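Local coordinates for peptidyl-tRNA hydrolase (PDB 1RLK), which probably hydrolyses peptidyl-tRNAs that drop off the ribosome during protein synthesis, as a member of the PTH2 family, at residues E79-R84 with T93-G98. Numbering follows the deposited sequence.
With SO4 (sulfate ion), chain B.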
loop_
_atom_site.group_PDB
_atom_site.type_symbol
_atom_site.label_atom_id
_atom_site.label_comp_id
_atom_site.label_asym_id
_atom_site.label_seq_id
_atom_site.Cartn_x
_atom_site.Cartn_y
_atom_site.Cartn_z
ATOM N N GLU A 79 -1.666 4.795 2.213
ATOM C CA GLU A 79 -1.923 4.540 3.621
ATOM C C GLU A 79 -0.811 3.708 4.201
ATOM O O GLU A 79 -0.572 2.575 3.755
ATOM C CB GLU A 79 -3.251 3.802 3.796
ATOM C CG GLU A 79 -3.610 3.518 5.243
ATOM C CD GLU A 79 -4.091 4.745 6.012
ATOM O OE1 GLU A 79 -4.311 5.844 5.410
ATOM O OE2 GLU A 79 -4.280 4.576 7.227
ATOM N N ILE A 80 -0.121 4.273 5.190
ATOM C CA ILE A 80 0.797 3.533 6.017
ATOM C C ILE A 80 -0.009 2.683 7.000
ATOM O O ILE A 80 -0.919 3.177 7.663
ATOM C CB ILE A 80 1.745 4.500 6.757
ATOM C CG1 ILE A 80 2.824 4.978 5.783
ATOM C CG2 ILE A 80 2.371 3.829 7.980
ATOM C CD1 ILE A 80 3.661 6.116 6.295
ATOM N N VAL A 81 0.345 1.408 7.091
ATOM C CA VAL A 81 -0.393 0.467 7.893
ATOM C C VAL A 81 0.448 0.090 9.094
ATOM O O VAL A 81 1.641 -0.178 8.963
ATOM C CB VAL A 81 -0.773 -0.781 7.061
ATOM C CG1 VAL A 81 -1.222 -1.931 7.967
ATOM C CG2 VAL A 81 -1.857 -0.415 6.063
ATOM N N GLN A 82 -0.189 0.068 10.249
ATOM C CA GLN A 82 0.440 -0.329 11.504
ATOM C C GLN A 82 -0.356 -1.471 12.123
ATOM O O GLN A 82 -1.578 -1.407 12.149
ATOM C CB GLN A 82 0.478 0.860 12.485
ATOM C CG GLN A 82 1.312 2.046 11.983
ATOM C CD GLN A 82 1.246 3.289 12.883
ATOM O OE1 GLN A 82 1.811 3.309 13.980
ATOM N NE2 GLN A 82 0.593 4.325 12.400
ATOM N N ASP A 83 0.329 -2.498 12.627
ATOM C CA ASP A 83 -0.342 -3.589 13.319
ATOM C C ASP A 83 -0.737 -3.172 14.738
ATOM O O ASP A 83 -0.626 -1.995 15.092
ATOM C CB ASP A 83 0.479 -4.909 13.268
ATOM C CG ASP A 83 1.761 -4.885 14.091
ATOM O OD1 ASP A 83 1.969 -3.994 14.944
ATOM O OD2 ASP A 83 2.633 -5.766 13.947
ATOM N N ARG A 84 -1.229 -4.120 15.529
ATOM C CA ARG A 84 -1.649 -3.827 16.901
ATOM C C ARG A 84 -0.403 -3.692 17.777
ATOM O O ARG A 84 0.651 -4.239 17.478
ATOM C CB ARG A 84 -2.639 -4.887 17.453
ATOM C CG ARG A 84 -2.103 -6.329 17.624
ATOM C CD ARG A 84 -3.196 -7.441 17.844
ATOM N NE ARG A 84 -3.460 -8.264 16.644
ATOM C CZ ARG A 84 -3.825 -9.556 16.644
ATOM N NH1 ARG A 84 -4.049 -10.227 17.771
ATOM N NH2 ARG A 84 -4.015 -10.181 15.486
ATOM N N THR A 93 3.580 -1.312 15.111
ATOM C CA THR A 93 4.650 -1.192 14.118
ATOM C C THR A 93 4.119 -0.965 12.715
ATOM O O THR A 93 3.089 -1.543 12.345
ATOM C CB THR A 93 5.480 -2.457 14.111
ATOM O OG1 THR A 93 5.979 -2.695 15.425
ATOM C CG2 THR A 93 6.711 -2.286 13.248
ATOM N N ILE A 94 4.834 -0.133 11.946
ATOM C CA ILE A 94 4.542 0.103 10.530
ATOM C C ILE A 94 4.982 -1.128 9.742
ATOM O O ILE A 94 6.156 -1.491 9.783
ATOM C CB ILE A 94 5.264 1.365 10.014
ATOM C CG1 ILE A 94 4.654 2.618 10.648
ATOM C CG2 ILE A 94 5.180 1.443 8.511
ATOM C CD1 ILE A 94 5.368 3.911 10.322
ATOM N N THR A 95 4.029 -1.760 9.047
ATOM C CA THR A 95 4.245 -3.031 8.339
ATOM C C THR A 95 4.319 -2.866 6.831
ATOM O O THR A 95 5.041 -3.595 6.168
ATOM C CB THR A 95 3.105 -4.041 8.658
ATOM O OG1 THR A 95 1.809 -3.453 8.421
ATOM C CG2 THR A 95 3.101 -4.390 10.115
ATOM N N CYS A 96 3.538 -1.949 6.286
ATOM C CA CYS A 96 3.424 -1.791 4.850
ATOM C C CYS A 96 2.787 -0.468 4.482
ATOM O O CYS A 96 2.354 0.283 5.353
ATOM C CB CYS A 96 2.617 -2.958 4.267
ATOM S SG CYS A 96 0.894 -3.008 4.798
ATOM N N ILE A 97 2.763 -0.153 3.191
ATOM C CA ILE A 97 2.080 1.037 2.702
ATOM C C ILE A 97 1.317 0.712 1.426
ATOM O O ILE A 97 1.858 0.081 0.516
ATOM C CB ILE A 97 3.068 2.211 2.492
ATOM C CG1 ILE A 97 2.334 3.458 2.026
ATOM C CG2 ILE A 97 4.166 1.860 1.498
ATOM C CD1 ILE A 97 3.211 4.702 2.018
ATOM N N GLY A 98 0.053 1.103 1.376
ATOM C CA GLY A 98 -0.757 0.957 0.177
ATOM C C GLY A 98 -0.749 2.218 -0.668
ATOM O O GLY A 98 -0.682 3.339 -0.135
HETATM S S SO4 B . -2.915 -6.951 13.386
HETATM O O1 SO4 B . -3.030 -5.600 12.831
HETATM O O2 SO4 B . -2.166 -7.803 12.472
HETATM O O3 SO4 B . -2.162 -6.957 14.634
HETATM O O4 SO4 B . -4.255 -7.503 13.585
#
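Thr93 N approaches the Asp83 carboxylate from above the carboxylate plane, 42° out of it, and donates to Asp83 OD1 over 3.1 Å. Asp83 CG sits between the backbone N and the carbonyl carbon (chi1 69°), on the side of Thr93, while Asp83 N returns a bond to Thr93 O. The Arg84 guanidinium takes a sulfate, probably from the crystallisation liquor, at its edge; Arg84 NE lies 2.7 Å from sulfate O3, which Arg84 N also reaches. Residues 79-82 and 94-98 form an antiparallel hairpin, with Val81-Cys96 a hydrogen-bonded pair and a beta bulge shifting the register before Gln82-Ile94. Ile80 CG2 packs 3.7 Å from Ile94 CG1, and Ile80 CG1 lies 3.8 Å from Ile97 CD1, on the face covered by helix 61-74. On the other face, Val81 CB rests 3.6 Å from Cys96 SG beneath helix 17-38. An alanine in place of Asp83 would probably leave Thr93 N without its carboxylate acceptor and Lys19 without its salt-bridge mate. Asp83 thus closes the hairpin's loop end by backbone and side chain alike, and its charge ties that end to Lys19 of helix 17-38.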